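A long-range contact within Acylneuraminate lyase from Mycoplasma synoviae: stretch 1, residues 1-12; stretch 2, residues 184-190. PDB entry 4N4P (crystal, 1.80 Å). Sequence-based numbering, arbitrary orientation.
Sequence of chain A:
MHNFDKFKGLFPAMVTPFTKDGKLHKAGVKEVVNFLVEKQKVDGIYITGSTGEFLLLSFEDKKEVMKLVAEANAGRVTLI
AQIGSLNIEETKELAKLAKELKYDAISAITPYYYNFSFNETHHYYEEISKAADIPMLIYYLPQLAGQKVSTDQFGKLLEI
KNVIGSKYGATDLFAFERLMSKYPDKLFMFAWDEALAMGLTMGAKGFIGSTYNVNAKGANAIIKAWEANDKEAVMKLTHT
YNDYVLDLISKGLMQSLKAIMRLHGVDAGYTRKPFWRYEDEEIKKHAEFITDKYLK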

# COMPACT_ATOMS: atom_id res chain seq x y z
N MET A 1 4.32 39.81 -5.05
CA MET A 1 4.90 38.63 -4.37
C MET A 1 5.30 39.02 -2.95
O MET A 1 5.62 40.19 -2.69
CB MET A 1 6.12 38.14 -5.16
N HIS A 2 5.23 38.06 -2.03
CA HIS A 2 5.79 38.21 -0.68
C HIS A 2 7.30 38.17 -0.72
O HIS A 2 7.90 37.46 -1.55
CB HIS A 2 5.36 37.07 0.23
CG HIS A 2 3.91 37.06 0.57
ND1 HIS A 2 3.41 37.64 1.71
CD2 HIS A 2 2.85 36.51 -0.07
CE1 HIS A 2 2.10 37.47 1.75
NE2 HIS A 2 1.74 36.79 0.68
N ASN A 3 7.92 38.91 0.19
CA ASN A 3 9.33 38.80 0.37
C ASN A 3 9.49 37.70 1.42
O ASN A 3 9.17 37.92 2.60
CB ASN A 3 9.98 40.11 0.83
CG ASN A 3 11.46 39.95 1.12
OD1 ASN A 3 11.91 38.85 1.49
ND2 ASN A 3 12.22 41.01 0.97
N PHE A 4 9.90 36.52 0.96
CA PHE A 4 10.21 35.39 1.83
C PHE A 4 11.71 35.08 1.85
O PHE A 4 12.12 33.94 2.07
CB PHE A 4 9.46 34.14 1.33
CG PHE A 4 7.97 34.19 1.54
CD1 PHE A 4 7.42 34.53 2.78
CD2 PHE A 4 7.11 33.80 0.51
CE1 PHE A 4 6.02 34.53 2.97
CE2 PHE A 4 5.72 33.79 0.69
CZ PHE A 4 5.18 34.16 1.91
N ASP A 5 12.52 36.11 1.66
CA ASP A 5 13.96 35.92 1.55
C ASP A 5 14.60 35.33 2.81
O ASP A 5 15.54 34.54 2.71
CB ASP A 5 14.65 37.21 1.14
CG ASP A 5 14.40 37.57 -0.32
OD1 ASP A 5 13.70 36.83 -1.07
OD2 ASP A 5 14.93 38.62 -0.72
N LYS A 6 14.05 35.64 3.98
CA LYS A 6 14.60 35.07 5.20
C LYS A 6 14.33 33.56 5.34
O LYS A 6 14.86 32.93 6.26
CB LYS A 6 14.09 35.80 6.44
CG LYS A 6 12.64 35.46 6.76
CD LYS A 6 11.88 36.62 7.38
CE LYS A 6 11.82 36.58 8.84
NZ LYS A 6 10.61 37.26 9.42
N PHE A 7 13.52 33.01 4.45
CA PHE A 7 13.23 31.57 4.50
C PHE A 7 14.00 30.79 3.44
O PHE A 7 13.73 29.60 3.23
CB PHE A 7 11.75 31.32 4.35
CG PHE A 7 10.93 31.88 5.48
CD1 PHE A 7 10.95 31.25 6.74
CD2 PHE A 7 10.15 33.02 5.30
CE1 PHE A 7 10.19 31.73 7.78
CE2 PHE A 7 9.39 33.53 6.35
CZ PHE A 7 9.40 32.87 7.60
N LYS A 8 14.93 31.45 2.79
CA LYS A 8 15.81 30.79 1.81
C LYS A 8 16.93 30.06 2.51
O LYS A 8 17.46 30.56 3.51
CB LYS A 8 16.39 31.81 0.85
CG LYS A 8 15.29 32.36 -0.08
CD LYS A 8 15.75 33.49 -0.99
CE LYS A 8 14.62 33.84 -1.95
NZ LYS A 8 15.12 34.75 -3.03
N GLY A 9 17.29 28.90 1.99
CA GLY A 9 18.49 28.22 2.41
C GLY A 9 18.22 27.02 3.31
O GLY A 9 17.17 26.35 3.20
N LEU A 10 19.16 26.76 4.22
CA LEU A 10 19.09 25.54 5.03
C LEU A 10 18.61 25.79 6.45
O LEU A 10 19.16 26.65 7.16
CB LEU A 10 20.45 24.86 5.10
CG LEU A 10 21.02 24.39 3.77
CD1 LEU A 10 22.41 23.77 4.05
CD2 LEU A 10 20.08 23.35 3.12
N PHE A 11 17.62 25.00 6.84
CA PHE A 11 17.04 25.01 8.19
C PHE A 11 17.14 23.60 8.79
O PHE A 11 16.23 22.80 8.61
CB PHE A 11 15.56 25.37 8.11
CG PHE A 11 15.30 26.82 7.79
CD1 PHE A 11 15.68 27.37 6.57
CD2 PHE A 11 14.67 27.63 8.72
CE1 PHE A 11 15.45 28.71 6.28
CE2 PHE A 11 14.40 28.99 8.44
CZ PHE A 11 14.82 29.53 7.25
N PRO A 12 18.21 23.30 9.54
CA PRO A 12 18.24 22.03 10.27
C PRO A 12 17.03 21.91 11.18
O PRO A 12 16.59 22.90 11.84
CB PRO A 12 19.52 22.14 11.13
CG PRO A 12 19.82 23.65 11.19
CD PRO A 12 19.40 24.14 9.85
N PRO A 184 1.93 29.82 -6.53
CA PRO A 184 3.24 30.50 -6.65
C PRO A 184 3.52 31.53 -5.55
O PRO A 184 4.69 31.84 -5.30
CB PRO A 184 3.15 31.19 -8.02
CG PRO A 184 1.67 31.38 -8.25
CD PRO A 184 1.03 30.16 -7.65
N ASP A 185 2.49 32.06 -4.90
CA ASP A 185 2.73 33.03 -3.82
C ASP A 185 2.63 32.43 -2.41
O ASP A 185 2.54 33.16 -1.41
CB ASP A 185 1.85 34.28 -3.98
CG ASP A 185 2.49 35.54 -3.35
OD1 ASP A 185 1.78 36.57 -3.30
OD2 ASP A 185 3.69 35.52 -2.92
N LYS A 186 2.61 31.10 -2.34
CA LYS A 186 2.71 30.45 -1.05
C LYS A 186 4.15 29.95 -0.93
O LYS A 186 4.82 29.69 -1.95
CB LYS A 186 1.70 29.31 -0.88
CG LYS A 186 0.23 29.76 -0.81
CD LYS A 186 -0.09 30.47 0.51
CE LYS A 186 -1.50 31.06 0.44
NZ LYS A 186 -1.94 31.76 1.68
N LEU A 187 4.63 29.86 0.30
CA LEU A 187 5.98 29.43 0.57
C LEU A 187 5.99 27.93 0.85
O LEU A 187 5.27 27.47 1.72
CB LEU A 187 6.55 30.19 1.77
CG LEU A 187 7.94 29.75 2.28
CD1 LEU A 187 9.02 30.03 1.20
CD2 LEU A 187 8.25 30.50 3.54
N PHE A 188 6.81 27.18 0.13
CA PHE A 188 6.90 25.75 0.38
C PHE A 188 8.32 25.47 0.83
O PHE A 188 9.26 25.67 0.06
CB PHE A 188 6.53 24.94 -0.89
CG PHE A 188 5.08 25.03 -1.24
CD1 PHE A 188 4.16 24.15 -0.67
CD2 PHE A 188 4.62 26.03 -2.09
CE1 PHE A 188 2.79 24.25 -0.95
CE2 PHE A 188 3.26 26.14 -2.38
CZ PHE A 188 2.34 25.25 -1.82
N MET A 189 8.47 25.04 2.08
CA MET A 189 9.75 24.65 2.63
C MET A 189 9.94 23.15 2.32
O MET A 189 9.10 22.33 2.71
CB MET A 189 9.80 24.98 4.13
CG MET A 189 9.71 26.50 4.41
SD MET A 189 11.10 27.45 3.75
CE MET A 189 12.41 27.09 4.91
N PHE A 190 10.99 22.81 1.59
CA PHE A 190 11.15 21.44 1.09
C PHE A 190 11.87 20.57 2.15
O PHE A 190 12.97 20.88 2.58
CB PHE A 190 11.91 21.46 -0.24
CG PHE A 190 11.87 20.17 -0.97
CD1 PHE A 190 10.76 19.84 -1.76
CD2 PHE A 190 12.92 19.26 -0.86
CE1 PHE A 190 10.71 18.62 -2.44
CE2 PHE A 190 12.89 18.04 -1.55
CZ PHE A 190 11.79 17.71 -2.33

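How do two segments whose touching residues are at least 178 positions apart in sequence lie against each other? They run the same way: Met1 sits by Asp185, Phe4 by Leu187 and Phe7 by Met189, with CA atoms 6.0, 7.4 and 8.0 Å apart in turn. No backbone-to-backbone hydrogen bond joins them, so side chains fill the space between the chains. Leu187 and Met189, alternate residues of a strand, both point toward the N-terminal stretch, while Lys186, just before them, points away, and Phe188 between them is out of reach. The N-terminal stretch answers with Phe4, Phe7 and Phe11, and together the two sides bury 399 Å².

What fits into the hollow between the first two phenylalanines? Leu187 does. Its CB lies over one face of the Phe4 ring, 4.0 Å from the ring centroid and only 17° off the normal, so its C-H groups meet the pi cloud in a CH-pi contact. Its branched end reaches onward to Phe7, where Leu187 CD2 comes within 3.6 Å of Phe7 CG. One leucine thus touches two rings. The short 3-10 segment, residues 5 to 7, helps to set their spacing: Phe7 N donates a backbone hydrogen bond to Phe4 O at 2.9 Å, a tight turn that brings both side chains round to the same partner.

How does the contact continue deeper into the protein? Met189 takes over, with all three of its chi angles in the m well. Its sulfur passes Phe7, with SD 4.0 Å from Phe7 CB, and its terminal methyl occupies a niche between backbone and ring. Met189 CE is 3.3 Å from Phe7 O and sits over one face of Phe11, 3.9 Å from the ring centroid and 20° off the normal. This second CH-pi contact echoes the one at Phe4, but here a flexible, unbranched side chain supplies the bump. Met189, Phe7 and Phe11 are all buried.

What holds the more open end, where the apolar packing gives out? Asp185 reaches across with its carboxylate. Its CB points sideways, but the end of the side chain comes nearer, and His2 N donates a nearly straight hydrogen bond to Asp185 OD2 at 3.1 Å, with an angle of 173°. The same oxygen lies at the edge of the His2 ring, 3.1 Å from His2 CD2, where a polarised ring C-H can face negative charge. Met1 N stands 4.5 Å from Asp185 OD1, beyond salt-bridge range, although the opposite charges still favour the approach.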